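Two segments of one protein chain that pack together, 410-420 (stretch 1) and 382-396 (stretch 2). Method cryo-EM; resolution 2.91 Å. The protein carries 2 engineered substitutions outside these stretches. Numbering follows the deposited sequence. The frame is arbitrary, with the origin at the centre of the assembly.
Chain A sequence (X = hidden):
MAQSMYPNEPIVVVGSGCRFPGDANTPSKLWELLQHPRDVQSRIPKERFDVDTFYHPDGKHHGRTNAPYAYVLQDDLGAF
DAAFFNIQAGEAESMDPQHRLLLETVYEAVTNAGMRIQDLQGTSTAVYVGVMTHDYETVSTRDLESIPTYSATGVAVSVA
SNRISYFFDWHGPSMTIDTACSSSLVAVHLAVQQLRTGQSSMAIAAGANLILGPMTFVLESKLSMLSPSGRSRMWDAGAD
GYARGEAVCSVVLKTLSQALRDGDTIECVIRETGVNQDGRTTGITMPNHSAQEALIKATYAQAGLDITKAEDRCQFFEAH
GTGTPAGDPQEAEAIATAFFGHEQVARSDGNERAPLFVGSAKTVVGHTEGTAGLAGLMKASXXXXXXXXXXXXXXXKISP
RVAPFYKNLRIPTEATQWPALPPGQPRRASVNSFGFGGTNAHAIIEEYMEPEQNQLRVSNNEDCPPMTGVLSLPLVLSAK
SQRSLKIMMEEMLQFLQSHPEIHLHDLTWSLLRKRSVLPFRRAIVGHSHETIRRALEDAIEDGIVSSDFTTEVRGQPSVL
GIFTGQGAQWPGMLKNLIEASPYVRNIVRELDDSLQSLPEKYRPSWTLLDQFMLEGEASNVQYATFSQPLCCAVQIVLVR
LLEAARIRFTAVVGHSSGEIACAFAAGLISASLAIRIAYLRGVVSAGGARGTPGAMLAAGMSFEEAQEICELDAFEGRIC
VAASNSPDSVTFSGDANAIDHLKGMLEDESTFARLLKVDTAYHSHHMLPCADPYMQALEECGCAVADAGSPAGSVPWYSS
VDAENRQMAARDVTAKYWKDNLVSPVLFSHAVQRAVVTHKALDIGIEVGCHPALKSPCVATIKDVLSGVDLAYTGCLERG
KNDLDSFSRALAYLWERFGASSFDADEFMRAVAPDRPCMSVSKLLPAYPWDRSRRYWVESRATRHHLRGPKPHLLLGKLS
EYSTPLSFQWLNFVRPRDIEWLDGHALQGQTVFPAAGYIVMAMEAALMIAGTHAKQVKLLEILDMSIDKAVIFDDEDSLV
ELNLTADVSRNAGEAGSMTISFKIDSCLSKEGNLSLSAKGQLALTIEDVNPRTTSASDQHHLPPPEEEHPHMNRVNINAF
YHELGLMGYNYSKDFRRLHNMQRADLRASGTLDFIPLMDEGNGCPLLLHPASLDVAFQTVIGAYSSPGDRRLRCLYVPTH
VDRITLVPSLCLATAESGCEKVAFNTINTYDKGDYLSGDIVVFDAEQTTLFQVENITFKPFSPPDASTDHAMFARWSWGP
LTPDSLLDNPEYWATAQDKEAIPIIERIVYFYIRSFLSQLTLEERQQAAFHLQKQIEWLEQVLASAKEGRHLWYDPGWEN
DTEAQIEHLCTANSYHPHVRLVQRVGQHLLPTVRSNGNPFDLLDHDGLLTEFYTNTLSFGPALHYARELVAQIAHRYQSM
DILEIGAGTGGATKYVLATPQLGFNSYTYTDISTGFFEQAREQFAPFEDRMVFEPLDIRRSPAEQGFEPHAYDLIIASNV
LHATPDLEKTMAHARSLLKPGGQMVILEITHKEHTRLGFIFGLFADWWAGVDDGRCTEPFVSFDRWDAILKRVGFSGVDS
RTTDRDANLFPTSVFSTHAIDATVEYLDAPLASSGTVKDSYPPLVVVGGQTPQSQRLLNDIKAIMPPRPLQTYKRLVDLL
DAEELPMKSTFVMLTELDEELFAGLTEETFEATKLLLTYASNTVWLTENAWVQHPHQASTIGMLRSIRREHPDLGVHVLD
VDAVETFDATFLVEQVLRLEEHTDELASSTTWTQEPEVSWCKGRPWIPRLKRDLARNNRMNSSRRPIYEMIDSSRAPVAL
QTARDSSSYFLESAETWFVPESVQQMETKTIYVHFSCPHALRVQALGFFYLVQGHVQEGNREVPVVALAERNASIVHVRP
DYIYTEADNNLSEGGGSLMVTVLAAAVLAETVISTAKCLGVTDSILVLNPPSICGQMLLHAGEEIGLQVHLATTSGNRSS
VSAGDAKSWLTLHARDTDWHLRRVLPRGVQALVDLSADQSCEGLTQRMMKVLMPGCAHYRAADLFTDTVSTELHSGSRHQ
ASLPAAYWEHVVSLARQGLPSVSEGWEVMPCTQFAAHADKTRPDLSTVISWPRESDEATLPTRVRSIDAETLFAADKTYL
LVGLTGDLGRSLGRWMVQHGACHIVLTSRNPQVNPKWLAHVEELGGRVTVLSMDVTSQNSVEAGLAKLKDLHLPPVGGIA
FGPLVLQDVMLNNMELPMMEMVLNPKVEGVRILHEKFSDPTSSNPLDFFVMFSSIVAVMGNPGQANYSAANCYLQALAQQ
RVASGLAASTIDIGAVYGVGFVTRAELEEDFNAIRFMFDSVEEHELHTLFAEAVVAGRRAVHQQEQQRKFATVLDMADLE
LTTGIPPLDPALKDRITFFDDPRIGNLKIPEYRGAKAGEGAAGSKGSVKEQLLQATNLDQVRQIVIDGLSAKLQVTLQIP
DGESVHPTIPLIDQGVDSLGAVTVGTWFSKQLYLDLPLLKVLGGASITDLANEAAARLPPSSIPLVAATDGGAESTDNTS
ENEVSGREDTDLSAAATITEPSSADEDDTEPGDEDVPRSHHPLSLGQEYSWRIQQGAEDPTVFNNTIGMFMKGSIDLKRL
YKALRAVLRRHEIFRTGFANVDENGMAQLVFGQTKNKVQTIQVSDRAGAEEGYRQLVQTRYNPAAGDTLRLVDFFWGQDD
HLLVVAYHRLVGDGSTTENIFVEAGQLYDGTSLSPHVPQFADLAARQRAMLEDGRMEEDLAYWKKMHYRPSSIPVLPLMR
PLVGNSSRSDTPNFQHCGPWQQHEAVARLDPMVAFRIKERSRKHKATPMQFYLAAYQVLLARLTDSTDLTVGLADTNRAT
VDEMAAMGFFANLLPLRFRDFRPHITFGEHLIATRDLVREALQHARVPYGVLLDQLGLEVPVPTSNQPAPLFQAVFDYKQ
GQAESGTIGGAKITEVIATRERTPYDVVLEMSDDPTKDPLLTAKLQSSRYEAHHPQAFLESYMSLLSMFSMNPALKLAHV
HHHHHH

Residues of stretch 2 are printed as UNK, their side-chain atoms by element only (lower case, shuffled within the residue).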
# COMPACT_ATOMS: atom_id res chain seq x y z
N ARG A 410 -41.99 37.47 -4.28
CA ARG A 410 -42.56 36.42 -5.11
C ARG A 410 -41.45 35.82 -5.96
O ARG A 410 -40.83 36.53 -6.76
CB ARG A 410 -43.68 36.96 -6.00
CG ARG A 410 -44.24 35.94 -6.98
CD ARG A 410 -45.39 36.53 -7.79
NE ARG A 410 -46.49 36.95 -6.94
CZ ARG A 410 -47.57 37.60 -7.37
NH1 ARG A 410 -47.71 37.94 -8.64
NH2 ARG A 410 -48.52 37.93 -6.50
N ILE A 411 -41.20 34.53 -5.78
CA ILE A 411 -40.22 33.80 -6.58
C ILE A 411 -40.88 33.43 -7.91
O ILE A 411 -41.90 32.72 -7.89
CB ILE A 411 -39.71 32.56 -5.85
CG1 ILE A 411 -38.79 32.98 -4.71
CG2 ILE A 411 -38.98 31.65 -6.83
CD1 ILE A 411 -38.50 31.89 -3.72
N PRO A 412 -40.36 33.88 -9.05
CA PRO A 412 -41.02 33.59 -10.33
C PRO A 412 -40.83 32.13 -10.73
O PRO A 412 -39.71 31.65 -10.84
CB PRO A 412 -40.32 34.53 -11.31
CG PRO A 412 -38.97 34.73 -10.72
CD PRO A 412 -39.17 34.72 -9.23
N THR A 413 -41.95 31.43 -10.92
CA THR A 413 -41.93 30.08 -11.47
C THR A 413 -42.10 30.07 -12.98
O THR A 413 -42.06 28.99 -13.59
CB THR A 413 -43.04 29.24 -10.83
OG1 THR A 413 -44.31 29.86 -11.07
CG2 THR A 413 -42.82 29.11 -9.33
N GLU A 414 -42.28 31.23 -13.60
CA GLU A 414 -42.45 31.34 -15.04
C GLU A 414 -41.71 32.58 -15.53
O GLU A 414 -41.41 33.49 -14.75
CB GLU A 414 -43.93 31.44 -15.42
CG GLU A 414 -44.79 30.32 -14.86
CD GLU A 414 -46.25 30.48 -15.21
OE1 GLU A 414 -46.60 31.47 -15.89
OE2 GLU A 414 -47.06 29.61 -14.81
N ALA A 415 -41.42 32.60 -16.82
CA ALA A 415 -40.75 33.75 -17.42
C ALA A 415 -41.73 34.91 -17.43
O ALA A 415 -42.60 35.01 -18.29
CB ALA A 415 -40.28 33.42 -18.83
N THR A 416 -41.59 35.80 -16.45
CA THR A 416 -42.54 36.87 -16.21
C THR A 416 -42.05 38.17 -16.82
O THR A 416 -40.88 38.53 -16.68
CB THR A 416 -42.77 37.06 -14.71
OG1 THR A 416 -43.15 35.81 -14.12
CG2 THR A 416 -43.87 38.08 -14.47
N GLN A 417 -42.95 38.87 -17.50
CA GLN A 417 -42.62 40.18 -18.05
C GLN A 417 -42.34 41.16 -16.92
O GLN A 417 -42.87 41.04 -15.82
CB GLN A 417 -43.77 40.69 -18.92
CG GLN A 417 -43.48 42.02 -19.61
CD GLN A 417 -44.59 42.45 -20.54
OE1 GLN A 417 -45.59 41.75 -20.69
NE2 GLN A 417 -44.42 43.60 -21.18
N TRP A 418 -41.48 42.13 -17.21
CA TRP A 418 -41.05 43.05 -16.17
C TRP A 418 -42.24 43.85 -15.65
O TRP A 418 -43.11 44.25 -16.44
CB TRP A 418 -39.97 43.99 -16.70
CG TRP A 418 -39.01 44.44 -15.65
CD1 TRP A 418 -39.11 45.56 -14.88
CD2 TRP A 418 -37.82 43.77 -15.24
NE1 TRP A 418 -38.04 45.64 -14.02
CE2 TRP A 418 -37.23 44.55 -14.22
CE3 TRP A 418 -37.18 42.59 -15.63
CZ2 TRP A 418 -36.05 44.18 -13.59
CZ3 TRP A 418 -36.01 42.23 -15.01
CH2 TRP A 418 -35.45 43.03 -14.00
N PRO A 419 -42.31 44.11 -14.35
CA PRO A 419 -43.42 44.92 -13.83
C PRO A 419 -43.42 46.32 -14.43
O PRO A 419 -42.38 46.86 -14.80
CB PRO A 419 -43.15 44.96 -12.32
CG PRO A 419 -42.34 43.76 -12.05
CD PRO A 419 -41.50 43.54 -13.26
N ALA A 420 -44.62 46.89 -14.52
CA ALA A 420 -44.76 48.23 -15.07
C ALA A 420 -43.92 49.22 -14.28
O ALA A 420 -43.81 49.14 -13.05
CB ALA A 420 -46.23 48.66 -15.04
N UNK A 382 -29.01 40.02 -18.14
CA UNK A 382 -29.83 39.64 -19.29
C UNK A 382 -31.28 40.01 -19.04
O UNK A 382 -31.92 40.68 -19.86
c UNK A 382 -27.33 38.52 -20.31
c UNK A 382 -25.65 36.83 -20.06
c UNK A 382 -26.02 38.09 -20.47
c UNK A 382 -28.27 37.69 -19.74
c UNK A 382 -29.69 38.15 -19.56
c UNK A 382 -27.89 36.43 -19.32
c UNK A 382 -26.59 36.00 -19.48
N UNK A 383 -31.81 39.60 -17.89
CA UNK A 383 -33.18 39.95 -17.52
C UNK A 383 -33.44 41.43 -17.75
O UNK A 383 -34.31 41.81 -18.54
c UNK A 383 -33.43 39.58 -16.06
N UNK A 384 -32.66 42.29 -17.09
CA UNK A 384 -32.94 43.71 -17.15
C UNK A 384 -32.79 44.22 -18.58
O UNK A 384 -33.45 45.18 -18.97
c UNK A 384 -32.78 45.67 -15.59
c UNK A 384 -30.76 44.94 -16.85
c UNK A 384 -32.04 44.49 -16.17
N UNK A 385 -31.94 43.57 -19.38
CA UNK A 385 -31.78 43.99 -20.77
C UNK A 385 -32.95 43.53 -21.62
O UNK A 385 -33.34 44.22 -22.58
c UNK A 385 -30.47 43.46 -21.34
c UNK A 385 -27.83 41.56 -23.83
n UNK A 385 -27.26 40.43 -23.43
c UNK A 385 -30.28 43.75 -22.82
n UNK A 385 -28.04 41.77 -25.12
n UNK A 385 -28.17 42.47 -22.91
c UNK A 385 -28.81 43.75 -23.20
N UNK A 386 -33.53 42.38 -21.30
CA UNK A 386 -34.62 41.80 -22.09
C UNK A 386 -35.98 42.01 -21.45
O UNK A 386 -36.98 41.54 -22.01
c UNK A 386 -31.48 40.03 -24.48
c UNK A 386 -34.37 40.31 -22.30
c UNK A 386 -31.97 39.31 -22.47
n UNK A 386 -32.70 40.44 -24.19
n UNK A 386 -31.01 39.34 -23.45
c UNK A 386 -33.04 40.00 -22.93
N UNK A 387 -36.05 42.69 -20.31
CA UNK A 387 -37.33 42.95 -19.68
C UNK A 387 -38.09 41.71 -19.27
O UNK A 387 -39.31 41.76 -19.13
N UNK A 388 -37.39 40.59 -19.07
CA UNK A 388 -38.00 39.33 -18.67
C UNK A 388 -37.41 38.93 -17.33
O UNK A 388 -36.18 38.89 -17.17
c UNK A 388 -38.41 38.61 -21.04
c UNK A 388 -38.32 36.90 -19.22
c UNK A 388 -37.77 38.23 -19.72
N UNK A 389 -38.28 38.64 -16.37
CA UNK A 389 -37.84 38.14 -15.06
C UNK A 389 -37.71 36.63 -15.16
O UNK A 389 -38.73 35.92 -15.18
c UNK A 389 -38.70 40.07 -13.71
c UNK A 389 -38.53 37.78 -12.68
c UNK A 389 -38.82 38.56 -13.95
c UNK A 389 -39.60 40.60 -12.61
N UNK A 390 -36.49 36.09 -15.22
CA UNK A 390 -36.35 34.65 -15.40
C UNK A 390 -36.91 33.90 -14.21
O UNK A 390 -36.88 34.40 -13.07
c UNK A 390 -35.19 36.76 -15.14
c UNK A 390 -34.24 35.64 -14.87
c UNK A 390 -34.84 34.45 -15.53
N UNK A 391 -37.44 32.70 -14.43
CA UNK A 391 -38.02 31.92 -13.33
C UNK A 391 -36.94 31.18 -12.54
O UNK A 391 -35.75 31.27 -12.82
c UNK A 391 -37.61 32.02 -15.72
c UNK A 391 -38.28 30.72 -15.36
c UNK A 391 -38.95 30.95 -14.05
N UNK A 392 -37.40 30.43 -11.54
CA UNK A 392 -36.55 29.56 -10.74
C UNK A 392 -37.03 28.13 -10.92
O UNK A 392 -38.20 27.82 -10.70
c UNK A 392 -36.09 31.36 -9.03
n UNK A 392 -36.86 32.34 -9.46
o UNK A 392 -35.00 31.56 -8.49
c UNK A 392 -36.59 29.96 -9.27
N UNK A 393 -36.11 27.25 -11.33
CA UNK A 393 -36.50 25.90 -11.71
C UNK A 393 -37.02 25.11 -10.51
O UNK A 393 -38.01 24.38 -10.63
c UNK A 393 -35.56 23.75 -12.84
c UNK A 393 -34.29 23.16 -13.41
c UNK A 393 -35.31 25.18 -12.34
c UNK A 393 -36.68 23.73 -13.86
N UNK A 394 -36.40 25.26 -9.35
CA UNK A 394 -36.75 24.49 -8.15
C UNK A 394 -37.41 25.42 -7.14
O UNK A 394 -36.74 26.00 -6.28
c UNK A 394 -34.86 22.68 -8.35
c UNK A 394 -35.53 23.80 -7.55
c UNK A 394 -33.93 23.24 -9.41
c UNK A 394 -35.90 21.76 -8.98
N UNK A 395 -38.73 25.56 -7.24
CA UNK A 395 -39.52 26.24 -6.22
C UNK A 395 -40.94 25.70 -6.32
O UNK A 395 -41.70 26.10 -7.20
c UNK A 395 -40.32 28.50 -5.40
c UNK A 395 -39.48 27.75 -6.40
c UNK A 395 -40.67 29.32 -3.17
c UNK A 395 -41.88 29.87 -3.55
c UNK A 395 -42.31 29.74 -4.86
c UNK A 395 -41.53 29.05 -5.77
c UNK A 395 -39.90 28.64 -4.09
N UNK A 396 -41.29 24.79 -5.41
CA UNK A 396 -42.61 24.18 -5.38
C UNK A 396 -43.45 24.60 -4.19
O UNK A 396 -44.67 24.73 -4.32
o UNK A 396 -41.72 22.77 -7.63
o UNK A 396 -41.01 21.09 -6.41
c UNK A 396 -42.48 22.65 -5.38
c UNK A 396 -41.68 22.13 -6.56

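Position 382 carries one carbon and then a ring of six carbons, out of reach of stretch 1. It is Phe382. Position 383 has a single side-chain carbon. This CB lies 3.8 Å from Trp418 CZ3. It is Ala383. Position 384 has one carbon bearing two more, and it packs against the Trp418 ring. It is Val384, with CG2 4.1 Å from Trp418 CH2. Position 385 has three carbons, a nitrogen, and a carbon carrying two more nitrogens. It points away and is Arg385. Position 386 has one carbon and a five-membered ring of three carbons and two nitrogens. It is His386, whose end leads away from stretch 1.

Position 387 has no side-chain atoms. Its phi is positive, which favours glycine, and it is the first residue to leave the helix. It is Gly387; its O accepts a hydrogen bond from Trp418 N at 2.9 Å. Position 388 has one carbon carrying two, on the same sheet face as Gln417. It is Val388, with CG1 4.0 Å from Ala415 CB. Position 389 has four carbons, forked at the first, with one arm two carbons long. It is Ile389. Its CG1 lies 3.5 Å from Trp418 CE3, its CD1 3.6 Å from Pro419 CD, and its CG2 3.7 Å from Pro412 CG.

At 390, three carbons close a ring onto the backbone N, pointing away. It is Pro390, whose O lies 3.2 Å from Pro412 CG. Position 391 has the same closed ring, but its CB lies 3.4 Å from Glu414 N. It is Pro391. Position 392 has two carbons, the second carrying one oxygen and one nitrogen. The nitrogen reaches Pro412. It is Asn392. Positions 393 and 394 each have four carbons forked at the second, and neither touches stretch 1. They are Leu393 and Leu394. Position 395 has one carbon and a six-carbon ring, facing Ile411. It is Phe395. Position 396 has two carbons, the second with two oxygens, and makes no contact. It is Asp396.

The contact is a short antiparallel pairing flanked by apolar packing. Ile389 N donates to Thr416 O at 2.6 Å, and Thr416 N donates to Ile389 O at 3.1 Å. Further along, Pro412 O accepts from both Asn392 N (2.7 Å) and Asn392 ND2 (3.2 Å), so one carbonyl is held twice. Trp418 packs against the helix end and has Ile389 CD1 over one ring face. Ile411 CD1 sits over the Phe395 ring, 3.8 Å from its centroid, in a CH-pi contact.

Stretch 2 382-396: FAVRHGVIPPNLLFD
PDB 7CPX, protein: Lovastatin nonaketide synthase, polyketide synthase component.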